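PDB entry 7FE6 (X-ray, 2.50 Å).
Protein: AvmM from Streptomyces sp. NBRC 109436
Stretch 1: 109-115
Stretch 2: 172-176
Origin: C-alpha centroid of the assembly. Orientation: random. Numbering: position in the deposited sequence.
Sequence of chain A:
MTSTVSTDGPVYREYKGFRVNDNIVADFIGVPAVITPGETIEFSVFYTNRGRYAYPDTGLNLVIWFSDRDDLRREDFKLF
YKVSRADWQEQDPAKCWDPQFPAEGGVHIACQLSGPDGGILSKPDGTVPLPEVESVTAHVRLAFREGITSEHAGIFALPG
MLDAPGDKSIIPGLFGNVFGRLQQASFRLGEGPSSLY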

# COMPACT_ATOMS: atom_id res chain seq x y z
N ILE A 109 -3.15 3.81 -21.71
CA ILE A 109 -3.69 5.15 -21.94
C ILE A 109 -3.23 6.01 -20.76
O ILE A 109 -3.69 5.82 -19.63
CB ILE A 109 -5.22 5.16 -22.06
CG1 ILE A 109 -5.74 4.10 -23.04
CG2 ILE A 109 -5.70 6.52 -22.52
CD1 ILE A 109 -5.18 4.21 -24.41
N ALA A 110 -2.32 6.95 -21.02
CA ALA A 110 -1.78 7.83 -19.99
C ALA A 110 -2.65 9.08 -19.87
O ALA A 110 -2.89 9.77 -20.86
CB ALA A 110 -0.33 8.20 -20.29
N CYS A 111 -3.12 9.36 -18.65
CA CYS A 111 -4.05 10.45 -18.38
C CYS A 111 -3.48 11.43 -17.36
O CYS A 111 -2.98 11.02 -16.30
CB CYS A 111 -5.38 9.91 -17.87
SG CYS A 111 -6.15 8.82 -19.01
N GLN A 112 -3.62 12.71 -17.66
CA GLN A 112 -3.20 13.75 -16.74
C GLN A 112 -4.32 14.08 -15.76
O GLN A 112 -5.44 14.40 -16.16
CB GLN A 112 -2.77 15.00 -17.51
CG GLN A 112 -2.09 16.05 -16.65
CD GLN A 112 -1.65 17.29 -17.44
OE1 GLN A 112 -1.50 18.37 -16.88
NE2 GLN A 112 -1.40 17.11 -18.73
N LEU A 113 -4.00 14.01 -14.47
CA LEU A 113 -4.90 14.38 -13.37
C LEU A 113 -4.29 15.51 -12.54
O LEU A 113 -4.21 15.39 -11.30
CB LEU A 113 -5.18 13.16 -12.48
CG LEU A 113 -6.24 12.15 -12.93
CD1 LEU A 113 -5.81 11.42 -14.20
CD2 LEU A 113 -6.48 11.14 -11.81
N SER A 114 -3.91 16.62 -13.18
CA SER A 114 -3.20 17.70 -12.51
C SER A 114 -4.19 18.78 -12.08
O SER A 114 -5.39 18.71 -12.36
CB SER A 114 -2.14 18.33 -13.42
OG SER A 114 -2.72 19.03 -14.54
N GLY A 115 -3.68 19.78 -11.38
CA GLY A 115 -4.47 20.94 -11.06
C GLY A 115 -4.32 21.38 -9.62
O GLY A 115 -3.77 20.67 -8.77
N PRO A 172 3.48 15.06 -24.52
CA PRO A 172 2.25 15.77 -24.86
C PRO A 172 1.05 15.13 -24.17
O PRO A 172 0.88 13.91 -24.22
CB PRO A 172 2.17 15.67 -26.39
CG PRO A 172 2.98 14.48 -26.72
CD PRO A 172 4.08 14.41 -25.70
N GLY A 173 0.27 15.95 -23.49
CA GLY A 173 -0.88 15.50 -22.76
C GLY A 173 -0.64 15.27 -21.28
O GLY A 173 -1.60 15.36 -20.50
N LEU A 174 0.60 15.01 -20.87
CA LEU A 174 0.92 14.69 -19.49
C LEU A 174 1.65 15.83 -18.79
O LEU A 174 2.39 16.60 -19.43
CB LEU A 174 1.77 13.42 -19.41
CG LEU A 174 1.27 12.18 -20.15
CD1 LEU A 174 2.13 10.98 -19.80
CD2 LEU A 174 -0.19 11.92 -19.84
N PHE A 175 1.51 15.87 -17.46
CA PHE A 175 2.14 16.92 -16.67
C PHE A 175 3.57 16.54 -16.30
O PHE A 175 3.82 15.44 -15.78
CB PHE A 175 1.36 17.21 -15.39
CG PHE A 175 1.90 18.40 -14.64
CD1 PHE A 175 2.94 18.25 -13.74
CD2 PHE A 175 1.40 19.68 -14.89
CE1 PHE A 175 3.48 19.35 -13.08
CE2 PHE A 175 1.92 20.78 -14.23
CZ PHE A 175 2.95 20.62 -13.31
N GLY A 176 4.51 17.45 -16.57
CA GLY A 176 5.86 17.33 -16.05
C GLY A 176 6.96 17.19 -17.10
O GLY A 176 6.70 16.78 -18.24

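The first stretch enters as a strand that begins earlier in the chain, and the phi/psi pair of Gln112 (-87/126) is typical of that conformation. The second stretch, 172-176, has no regular secondary structure. The backbones come nearest where Gln112 CA lies 5.0 Å from Leu174 CA, yet no backbone-to-backbone hydrogen bond joins them, so the loop does not extend the sheet here. Contact rests on side chains and buries 281 Å² summed over both sides. CA-to-CB directions alternate along the first stretch: those of Ala110, Gln112 and Ser114 point toward the loop, those of Cys111 and Leu113 away.

Gln112 makes the central contact. Its side chain is extended, with chi1 and chi2 both t, which carries the amide to the loop backbone. There NE2 donates a hydrogen bond to Gly173 O; the 2.5 Å separation is very short, and the N-H...O angle is 147°. Gln112 NE2 also lies 3.4 Å from Phe175 N, but both are donors, so this proximity is no bond. The other end of the amide is held within the first stretch, where Ser114 OG donates to Gln112 OE1 at 2.7 Å. Gly173 itself adopts phi/psi of 97/-25, at which a CB would be jammed against the preceding carbonyl O; the backbone alone therefore calls for glycine.

Leu174 and Phe175 add van der Waals contacts; the apolar pair is Ala110 and Leu174. The CA-to-CB bond of Leu174 points sideways, but the end of its side chain comes nearer the first stretch: CD1 lies 3.7 Å from Ala110 CB, and CD2 3.6 Å from Ala110 O. The CA-to-CB bond of Phe175 points toward the first stretch. Gln112 OE1 sits at its ring edge, near the ring plane, while Ser114 CB approaches Phe175 CD2 obliquely at 4.1 Å, a van der Waals contact.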